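PDB 7LPO: cytoplasmic protein from Cryptococcus neoformans var. grubii serotype A, which probably hydrolyses steryl beta-glucosides, as a sterylglucosidase of glycoside hydrolase family 5. Local coordinates for residues W405-H408 against W409-Y412; S441-K444 against G445-S449; G491-R494 against K495-G499; D530-Y534 against G535-G539. All coordinates share one frame; numbering follows the deposited sequence.

Contact 1: W405-H408 against W409-Y412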
loop_
_atom_site.group_PDB
_atom_site.type_symbol
_atom_site.label_atom_id
_atom_site.label_comp_id
_atom_site.label_asym_id
_atom_site.label_seq_id
_atom_site.Cartn_x
_atom_site.Cartn_y
_atom_site.Cartn_z
ATOM N N TRP A 405 9.666 11.671 10.190
ATOM C CA TRP A 405 8.434 11.345 9.485
ATOM C C TRP A 405 7.280 12.222 9.966
ATOM O O TRP A 405 6.521 12.772 9.162
ATOM C CB TRP A 405 8.076 9.870 9.649
ATOM C CG TRP A 405 6.800 9.577 8.937
ATOM C CD1 TRP A 405 6.639 9.314 7.604
ATOM C CD2 TRP A 405 5.494 9.578 9.500
ATOM N NE1 TRP A 405 5.313 9.132 7.310
ATOM C CE2 TRP A 405 4.586 9.297 8.456
ATOM C CE3 TRP A 405 4.996 9.792 10.786
ATOM C CZ2 TRP A 405 3.218 9.211 8.664
ATOM C CZ3 TRP A 405 3.631 9.698 10.991
ATOM C CH2 TRP A 405 2.761 9.409 9.935
ATOM N N ALA A 406 7.130 12.361 11.283
ATOM C CA ALA A 406 5.991 13.102 11.815
ATOM C C ALA A 406 6.034 14.557 11.371
ATOM O O ALA A 406 4.994 15.153 11.066
ATOM C CB ALA A 406 5.964 12.998 13.338
ATOM N N LEU A 407 7.234 15.137 11.310
ATOM C CA LEU A 407 7.364 16.521 10.872
ATOM C C LEU A 407 6.917 16.679 9.424
ATOM O O LEU A 407 6.211 17.632 9.086
ATOM C CB LEU A 407 8.809 16.980 11.046
ATOM C CG LEU A 407 9.133 18.443 10.752
ATOM C CD1 LEU A 407 8.209 19.396 11.473
ATOM C CD2 LEU A 407 10.593 18.700 11.137
ATOM N N HIS A 408 7.310 15.747 8.552
ATOM C CA HIS A 408 6.795 15.769 7.186
ATOM C C HIS A 408 5.275 15.648 7.180
ATOM O O HIS A 408 4.591 16.295 6.377
ATOM C CB HIS A 408 7.415 14.638 6.356
ATOM C CG HIS A 408 6.622 14.295 5.131
ATOM N ND1 HIS A 408 6.599 15.095 4.010
ATOM C CD2 HIS A 408 5.781 13.266 4.874
ATOM C CE1 HIS A 408 5.790 14.566 3.109
ATOM N NE2 HIS A 408 5.290 13.449 3.605
ATOM N N TRP A 409 4.731 14.825 8.079
ATOM C CA TRP A 409 3.293 14.582 8.074
ATOM C C TRP A 409 2.506 15.819 8.480
ATOM O O TRP A 409 1.399 16.038 7.973
ATOM C CB TRP A 409 2.937 13.421 8.996
ATOM C CG TRP A 409 1.449 13.195 9.032
ATOM C CD1 TRP A 409 0.716 12.422 8.176
ATOM C CD2 TRP A 409 0.515 13.786 9.936
ATOM N NE1 TRP A 409 -0.611 12.482 8.504
ATOM C CE2 TRP A 409 -0.763 13.318 9.579
ATOM C CE3 TRP A 409 0.633 14.667 11.015
ATOM C CZ2 TRP A 409 -1.912 13.698 10.261
ATOM C CZ3 TRP A 409 -0.512 15.048 11.688
ATOM C CH2 TRP A 409 -1.765 14.561 11.313
ATOM N N LEU A 410 3.048 16.640 9.383
ATOM C CA LEU A 410 2.373 17.882 9.738
ATOM C C LEU A 410 2.228 18.781 8.520
ATOM O O LEU A 410 1.131 19.278 8.234
ATOM C CB LEU A 410 3.125 18.609 10.847
ATOM C CG LEU A 410 3.299 17.831 12.155
ATOM C CD1 LEU A 410 4.293 18.603 13.054
ATOM C CD2 LEU A 410 1.998 17.598 12.892
ATOM N N ALA A 411 3.331 18.985 7.784
ATOM C CA ALA A 411 3.307 19.803 6.572
ATOM C C ALA A 411 2.360 19.226 5.529
ATOM O O ALA A 411 1.566 19.955 4.920
ATOM C CB ALA A 411 4.718 19.927 5.988
ATOM N N TYR A 412 2.447 17.917 5.288
ATOM C CA TYR A 412 1.573 17.285 4.302
ATOM C C TYR A 412 0.110 17.440 4.696
ATOM O O TYR A 412 -0.716 17.895 3.899
ATOM C CB TYR A 412 1.940 15.804 4.150
ATOM C CG TYR A 412 0.994 15.022 3.266
ATOM C CD1 TYR A 412 1.115 15.064 1.890
ATOM C CD2 TYR A 412 -0.033 14.246 3.809
ATOM C CE1 TYR A 412 0.259 14.361 1.069
ATOM C CE2 TYR A 412 -0.906 13.538 2.982
ATOM C CZ TYR A 412 -0.747 13.606 1.611
ATOM O OH TYR A 412 -1.583 12.910 0.765
#
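Y412 N donates to H408 O at 2.9 Å in a nearly straight bond. Three residues earlier in helix 400-419, W409 N reaches W405 O, also at 2.9 Å, and L410 N bonds A406 O. The step between is slacker: L407 O takes only weak bonds, from A411 N at 3.4 Å and from L410 N. Outside this ladder the indoles of W405 and W409 meet. With CG of W405 anti to the backbone N (chi1 179°), its indole is carried to the W409 side, and W409 CB lies over one face of the six-membered ring as a CH-pi contact, 4.2 Å from the ring centroid. The two rings are slid apart, with planes at 27°, so they barely overlap; CH2 of W405 touches CD1 of W409 at 4.0 Å. H408 and Y412 run side by side, the imidazole presenting a face to Y412 CB, while H408 ND1 bonds Q237 OE1. On the outer side, L407 CD1 meets L410 CD1 at 4.3 Å. The helix thus turns an aromatic side inward, where indole packing is apolar and the buried imidazole has a polar partner on the neighbouring helix 232-254.

Contact 2: S441-K444 against G445-S449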
loop_
_atom_site.group_PDB
_atom_site.type_symbol
_atom_site.label_atom_id
_atom_site.label_comp_id
_atom_site.label_asym_id
_atom_site.label_seq_id
_atom_site.Cartn_x
_atom_site.Cartn_y
_atom_site.Cartn_z
ATOM N N SER A 441 -4.362 19.111 17.500
ATOM C CA SER A 441 -4.456 20.357 16.748
ATOM C C SER A 441 -4.358 20.118 15.246
ATOM O O SER A 441 -4.739 20.994 14.464
ATOM C CB SER A 441 -3.362 21.342 17.185
ATOM O OG SER A 441 -2.100 20.710 17.319
ATOM N N PHE A 442 -3.848 18.959 14.827
ATOM C CA PHE A 442 -3.812 18.576 13.419
ATOM C C PHE A 442 -4.786 17.455 13.084
ATOM O O PHE A 442 -5.341 17.439 11.986
ATOM C CB PHE A 442 -2.396 18.137 13.020
ATOM C CG PHE A 442 -1.416 19.267 12.918
ATOM C CD1 PHE A 442 -1.001 19.943 14.050
ATOM C CD2 PHE A 442 -0.902 19.649 11.687
ATOM C CE1 PHE A 442 -0.099 20.987 13.956
ATOM C CE2 PHE A 442 -0.004 20.689 11.585
ATOM C CZ PHE A 442 0.398 21.363 12.717
ATOM N N LEU A 443 -4.997 16.511 13.998
ATOM C CA LEU A 443 -5.973 15.454 13.751
ATOM C C LEU A 443 -7.392 16.010 13.749
ATOM O O LEU A 443 -8.178 15.730 12.835
ATOM C CB LEU A 443 -5.831 14.365 14.806
ATOM C CG LEU A 443 -4.534 13.559 14.801
ATOM C CD1 LEU A 443 -4.547 12.554 15.936
ATOM C CD2 LEU A 443 -4.354 12.871 13.470
ATOM N N LYS A 444 -7.739 16.781 14.786
ATOM C CA LYS A 444 -9.018 17.480 14.882
ATOM C C LYS A 444 -10.195 16.516 14.768
ATOM O O LYS A 444 -11.200 16.819 14.127
ATOM C CB LYS A 444 -9.118 18.579 13.825
ATOM C CG LYS A 444 -8.171 19.757 14.034
ATOM C CD LYS A 444 -8.500 20.916 13.071
ATOM C CE LYS A 444 -7.576 22.111 13.290
ATOM N NZ LYS A 444 -7.728 23.161 12.238
ATOM N N GLY A 445 -10.063 15.345 15.387
ATOM C CA GLY A 445 -11.157 14.397 15.452
ATOM C C GLY A 445 -11.593 13.826 14.127
ATOM O O GLY A 445 -12.741 13.394 13.989
ATOM N N ARG A 446 -10.706 13.788 13.142
ATOM C CA ARG A 446 -11.101 13.298 11.826
ATOM C C ARG A 446 -9.901 12.580 11.203
ATOM O O ARG A 446 -9.223 13.098 10.310
ATOM C CB ARG A 446 -11.599 14.435 10.935
ATOM C CG ARG A 446 -12.299 13.956 9.690
ATOM C CD ARG A 446 -13.506 14.828 9.345
ATOM N NE ARG A 446 -14.122 14.347 8.112
ATOM C CZ ARG A 446 -14.921 13.288 8.053
ATOM N NH1 ARG A 446 -15.214 12.631 9.169
ATOM N NH2 ARG A 446 -15.425 12.893 6.892
ATOM N N ALA A 447 -9.672 11.351 11.662
ATOM C CA ALA A 447 -8.497 10.597 11.263
ATOM C C ALA A 447 -8.793 9.106 11.343
ATOM O O ALA A 447 -9.784 8.678 11.926
ATOM C CB ALA A 447 -7.291 10.958 12.138
ATOM N N CYS A 448 -7.897 8.320 10.749
ATOM C CA CYS A 448 -8.023 6.870 10.684
ATOM C C CYS A 448 -6.625 6.316 10.469
ATOM O O CYS A 448 -5.886 6.814 9.622
ATOM C CB CYS A 448 -8.965 6.443 9.544
ATOM S SG CYS A 448 -9.066 4.647 9.227
ATOM N N SER A 449 -6.259 5.310 11.242
ATOM C CA SER A 449 -4.972 4.650 11.088
ATOM C C SER A 449 -5.046 3.717 9.887
ATOM O O SER A 449 -6.032 2.995 9.719
ATOM C CB SER A 449 -4.633 3.875 12.364
ATOM O OG SER A 449 -3.337 3.316 12.284
#
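Two consecutive positive phi values, 57° at K444 and 65° at G445, reverse the chain directly after helix 440-443 and bring R446 and A447 back beside L443. K444 is the first residue to leave the helical conformation, and L443 to R446 form a type I' beta turn with K444 and G445 at its two corners. The turn is closed by R446 N, which donates to L443 O at 3.2 Å. The donor stands well above the carbonyl plane, 51° out of it, so the bond does not follow a lone pair. The same carbonyl also accepts from R417 NH2 of helix 400-419, giving this oxygen at the helix end two donors. The side-chain contact is a single apolar one: CD2 of L443 meets the methyl CB of A447 at 3.7 Å. L443 has CG anti to its carbonyl carbon, and A447 directs its CB toward the helix end from the first residue of strand 447-449. I427 of the parallel strand 424-427 and Y515 touch both residues and complete this buried patch. The side chains of K444 and R446 part beyond it. K444 extends its aliphatic chain away from the turn, whereas R446 bends at chi2 and carries its guanidinium off to E422 O, bonded by NE, and I21 O, bonded by NH1. The tight turn therefore links helix to strand with one backbone bond and one methyl contact, while the guanidinium of the buried R446 has backbone carbonyl partners at E422 and I21, which would help to offset its charge.

Contact 3: G491-R494 against K495-G499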
loop_
_atom_site.group_PDB
_atom_site.type_symbol
_atom_site.label_atom_id
_atom_site.label_comp_id
_atom_site.label_asym_id
_atom_site.label_seq_id
_atom_site.Cartn_x
_atom_site.Cartn_y
_atom_site.Cartn_z
ATOM N N GLY A 491 -5.460 -24.155 11.204
ATOM C CA GLY A 491 -6.076 -23.559 12.366
ATOM C C GLY A 491 -5.140 -22.618 13.097
ATOM O O GLY A 491 -5.400 -21.413 13.215
ATOM N N PRO A 492 -4.030 -23.159 13.609
ATOM C CA PRO A 492 -3.078 -22.301 14.331
ATOM C C PRO A 492 -2.513 -21.174 13.483
ATOM O O PRO A 492 -2.222 -20.097 14.017
ATOM C CB PRO A 492 -1.984 -23.284 14.782
ATOM C CG PRO A 492 -2.680 -24.646 14.851
ATOM C CD PRO A 492 -3.752 -24.602 13.781
ATOM N N ILE A 493 -2.334 -21.387 12.179
ATOM C CA ILE A 493 -1.797 -20.324 11.337
ATOM C C ILE A 493 -2.808 -19.194 11.212
ATOM O O ILE A 493 -2.472 -18.017 11.371
ATOM C CB ILE A 493 -1.392 -20.876 9.959
ATOM C CG1 ILE A 493 -0.147 -21.765 10.090
ATOM C CG2 ILE A 493 -1.131 -19.732 8.985
ATOM C CD1 ILE A 493 0.194 -22.566 8.830
ATOM N N ARG A 494 -4.069 -19.540 10.952
ATOM C CA ARG A 494 -5.108 -18.525 10.806
ATOM C C ARG A 494 -5.270 -17.716 12.085
ATOM O O ARG A 494 -5.363 -16.482 12.046
ATOM C CB ARG A 494 -6.426 -19.195 10.421
ATOM C CG ARG A 494 -6.434 -19.714 8.994
ATOM C CD ARG A 494 -7.563 -20.688 8.749
ATOM N NE ARG A 494 -8.876 -20.062 8.875
ATOM C CZ ARG A 494 -9.567 -19.541 7.863
ATOM N NH1 ARG A 494 -9.074 -19.558 6.625
ATOM N NH2 ARG A 494 -10.766 -19.013 8.086
ATOM N N LYS A 495 -5.311 -18.397 13.232
ATOM C CA LYS A 495 -5.477 -17.693 14.499
ATOM C C LYS A 495 -4.304 -16.762 14.758
ATOM O O LYS A 495 -4.478 -15.657 15.284
ATOM C CB LYS A 495 -5.620 -18.705 15.633
ATOM C CG LYS A 495 -5.897 -18.092 16.997
ATOM C CD LYS A 495 -6.155 -19.185 18.038
ATOM C CE LYS A 495 -6.408 -18.608 19.431
ATOM N NZ LYS A 495 -5.587 -19.303 20.477
ATOM N N MET A 496 -3.100 -17.188 14.382
ATOM C CA MET A 496 -1.918 -16.369 14.604
ATOM C C MET A 496 -1.957 -15.103 13.756
ATOM O O MET A 496 -1.682 -14.006 14.260
ATOM C CB MET A 496 -0.671 -17.200 14.305
ATOM C CG MET A 496 0.626 -16.489 14.573
ATOM S SD MET A 496 1.208 -15.711 13.073
ATOM C CE MET A 496 1.768 -17.147 12.153
ATOM N N ILE A 497 -2.332 -15.226 12.477
ATOM C CA ILE A 497 -2.380 -14.054 11.610
ATOM C C ILE A 497 -3.488 -13.110 12.053
ATOM O O ILE A 497 -3.321 -11.886 12.045
ATOM C CB ILE A 497 -2.523 -14.481 10.136
ATOM C CG1 ILE A 497 -1.331 -15.367 9.785
ATOM C CG2 ILE A 497 -2.611 -13.258 9.229
ATOM C CD1 ILE A 497 -1.006 -15.459 8.331
ATOM N N GLN A 498 -4.622 -13.656 12.476
ATOM C CA GLN A 498 -5.666 -12.808 13.037
ATOM C C GLN A 498 -5.158 -12.071 14.272
ATOM O O GLN A 498 -5.530 -10.914 14.509
ATOM C CB GLN A 498 -6.891 -13.652 13.377
ATOM C CG GLN A 498 -8.108 -12.853 13.742
ATOM C CD GLN A 498 -9.312 -13.739 13.980
ATOM O OE1 GLN A 498 -9.567 -14.154 15.100
ATOM N NE2 GLN A 498 -10.047 -14.046 12.916
ATOM N N GLY A 499 -4.307 -12.721 15.065
ATOM C CA GLY A 499 -3.698 -12.037 16.195
ATOM C C GLY A 499 -2.765 -10.915 15.787
ATOM O O GLY A 499 -2.686 -9.890 16.469
#
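Four backbone hydrogen bonds join K495-G499 to G491-R494 in helix 490-512. K495 N donates to G491 O at 3.0 Å with an N-H...O angle of 170°, I497 N to I493 O at 3.0 Å, and Q498 N to R494 O at 3.0 Å. M496 N reaches P492 O at 3.1 Å. P492, in the first turn of the helix, has no N-H to offer, which costs nothing at that position; its carbonyl still accepts M496 N. Apolar contact between side chains is slight: CG2 of I493 approaches CD1 of I497 at 4.3 Å, one helical turn on. In I497, CG1 stands beside the backbone N and anti to the carbonyl carbon; this chi1 of -59° turns it back toward I493, 3.3 Å from I493 O, and CD1 then runs outward to face I493 CG2. CB of M496 sits equally close, 3.3 Å from P492 O. I493, M496 and I497 touch N468 of strand 467-469, and I497 also packs on C555 and A559 of helix 547-559. That same helix receives the polar side chains: R494, bent at chi3, forms a salt bridge through NH1 with D554 OD2, and Q498 gives NE2 to N558 O. The chemistry is that of an amphipathic helix: regular backbone bonds hold the turns, isoleucine and methionine side chains are buried, and the salt bridge from R494 to D554, with a hydrogen bond from the Q498 side-chain amide, ties it to the neighbouring helix.

Contact 4: D530-Y534 against G535-G539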
loop_
_atom_site.group_PDB
_atom_site.type_symbol
_atom_site.label_atom_id
_atom_site.label_comp_id
_atom_site.label_asym_id
_atom_site.label_seq_id
_atom_site.Cartn_x
_atom_site.Cartn_y
_atom_site.Cartn_z
ATOM N N ASP A 530 5.490 -21.765 -9.165
ATOM C CA ASP A 530 5.991 -21.622 -10.523
ATOM C C ASP A 530 4.839 -21.525 -11.518
ATOM O O ASP A 530 4.922 -22.018 -12.644
ATOM C CB ASP A 530 6.930 -22.774 -10.884
ATOM C CG ASP A 530 8.135 -22.853 -9.961
ATOM O OD1 ASP A 530 8.676 -21.791 -9.585
ATOM O OD2 ASP A 530 8.541 -23.981 -9.607
ATOM N N LYS A 531 3.753 -20.874 -11.090
ATOM C CA LYS A 531 2.613 -20.571 -11.953
ATOM C C LYS A 531 1.894 -21.843 -12.406
ATOM O O LYS A 531 1.375 -21.920 -13.524
ATOM C CB LYS A 531 3.054 -19.734 -13.151
ATOM C CG LYS A 531 3.808 -18.462 -12.776
ATOM C CD LYS A 531 4.083 -17.592 -14.004
ATOM C CE LYS A 531 4.754 -16.278 -13.625
ATOM N NZ LYS A 531 4.950 -15.408 -14.839
ATOM N N LYS A 532 1.842 -22.837 -11.514
ATOM C CA LYS A 532 1.144 -24.077 -11.831
ATOM C C LYS A 532 -0.322 -23.818 -12.154
ATOM O O LYS A 532 -0.896 -24.476 -13.031
ATOM C CB LYS A 532 1.275 -25.055 -10.664
ATOM C CG LYS A 532 0.646 -26.414 -10.897
ATOM C CD LYS A 532 0.961 -27.340 -9.717
ATOM C CE LYS A 532 0.354 -28.722 -9.899
ATOM N NZ LYS A 532 0.972 -29.447 -11.051
ATOM N N ALA A 533 -0.946 -22.858 -11.462
ATOM C CA ALA A 533 -2.344 -22.547 -11.737
ATOM C C ALA A 533 -2.539 -21.942 -13.121
ATOM O O ALA A 533 -3.663 -21.937 -13.643
ATOM C CB ALA A 533 -2.893 -21.589 -10.680
ATOM N N TYR A 534 -1.482 -21.418 -13.720
ATOM C CA TYR A 534 -1.571 -20.864 -15.060
ATOM C C TYR A 534 -1.287 -21.904 -16.129
ATOM O O TYR A 534 -1.392 -21.588 -17.316
ATOM C CB TYR A 534 -0.605 -19.685 -15.219
ATOM C CG TYR A 534 -0.804 -18.581 -14.202
ATOM C CD1 TYR A 534 -1.994 -18.456 -13.492
ATOM C CD2 TYR A 534 0.212 -17.664 -13.942
ATOM C CE1 TYR A 534 -2.159 -17.451 -12.557
ATOM C CE2 TYR A 534 0.053 -16.670 -13.018
ATOM C CZ TYR A 534 -1.129 -16.554 -12.332
ATOM O OH TYR A 534 -1.277 -15.537 -11.408
ATOM N N GLY A 535 -0.941 -23.129 -15.736
ATOM C CA GLY A 535 -0.618 -24.157 -16.703
ATOM C C GLY A 535 0.815 -24.147 -17.167
ATOM O O GLY A 535 1.128 -24.786 -18.174
ATOM N N TYR A 536 1.706 -23.472 -16.442
ATOM C CA TYR A 536 3.057 -23.231 -16.928
ATOM C C TYR A 536 4.016 -24.384 -16.665
ATOM O O TYR A 536 5.112 -24.383 -17.227
ATOM C CB TYR A 536 3.620 -21.966 -16.285
ATOM C CG TYR A 536 3.287 -20.682 -17.007
ATOM C CD1 TYR A 536 2.036 -20.481 -17.576
ATOM C CD2 TYR A 536 4.226 -19.670 -17.117
ATOM C CE1 TYR A 536 1.732 -19.290 -18.239
ATOM C CE2 TYR A 536 3.936 -18.487 -17.778
ATOM C CZ TYR A 536 2.694 -18.300 -18.335
ATOM O OH TYR A 536 2.420 -17.120 -18.989
ATOM N N VAL A 537 3.654 -25.363 -15.838
ATOM C CA VAL A 537 4.560 -26.454 -15.498
ATOM C C VAL A 537 3.803 -27.778 -15.481
ATOM O O VAL A 537 2.583 -27.826 -15.642
ATOM C CB VAL A 537 5.251 -26.223 -14.141
ATOM C CG1 VAL A 537 5.972 -24.890 -14.131
ATOM C CG2 VAL A 537 4.230 -26.290 -13.003
ATOM N N ASP A 538 4.564 -28.864 -15.298
ATOM C CA ASP A 538 4.011 -30.209 -15.106
ATOM C C ASP A 538 3.095 -30.607 -16.258
ATOM O O ASP A 538 2.078 -31.282 -16.065
ATOM C CB ASP A 538 3.279 -30.310 -13.765
ATOM C CG ASP A 538 4.192 -30.019 -12.579
ATOM O OD1 ASP A 538 5.409 -30.257 -12.707
ATOM O OD2 ASP A 538 3.705 -29.548 -11.527
ATOM N N GLY A 539 3.465 -30.191 -17.468
ATOM C CA GLY A 539 2.679 -30.498 -18.648
ATOM C C GLY A 539 1.330 -29.821 -18.716
ATOM O O GLY A 539 0.462 -30.260 -19.484
HETATM O O HOH W 1 0.738 -25.956 -14.683
#
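D530 meets V537 across the turn: its carbonyl O lies 3.4 Å from V537 CG1, and its CB rests against the same methyl. K531 runs its extended aliphatic chain alongside the ring of Y536, the two pointing the same way, with CD 3.7 Å from CD2; its NZ is hydrogen-bonded to H579 O. The carbonyl of K531 accepts Y534 N within the 3-10 turn and, weakly, Y536 N at 3.3 Å. K532 contributes at both ends. Its O receives G535 N at 3.0 Å, the donor standing 66° out of the carbonyl plane. A water lies 2.8 Å from K532 O, a bond it may donate, and accepts from V537 N, bridging the two. The K532 side chain, with CG anti to the backbone N (chi1 -177°), passes V537 CG2 and kinks at chi4 to bring NZ 2.8 Å from D538 OD2. This salt bridge uses the anti lone pair of the carboxylate, the two side chains crossing at about a right angle, and NZ also bonds R541 O. Y534 sets CB 3.6 Å from Y536 CD1, with Y534 O at the edge of the Y536 ring; G535 between them takes a positive phi that glycine accommodates readily. The Y534 ring leaves this group to stack on H579, and its OH bonds D589 OD2. The pair spans the end of the short, weakly bonded segment 528-531 and the loop leading to helix 547-559, with A533 joined to G544 by a backbone bond and Y534 set among Y526, Y546 and R660 of neighbouring loops.

In the fold
The four contacts follow one another along the chain without overlap. Contacts 1 and 2 touch, helix 400-419 packing on helix 440-443, with centres about 13 Å apart. Strand 424-427 lies between these helices in sequence and pairs in parallel with strand 447-449 of contact 2. Contact 3, on helix 490-512, is about 31 Å from contact 2 between centres, yet the same helix reaches S449 through T508 and L512. Contact 4, about 29 Å from contact 3 between centres, leads on to helix 547-559, to which R494 and Q498 of contact 3 are bonded. Contacts 1 and 2 lie across the chain's centre from contact 4, so the four sample helices and connections of a fold consistent with a TIM barrel.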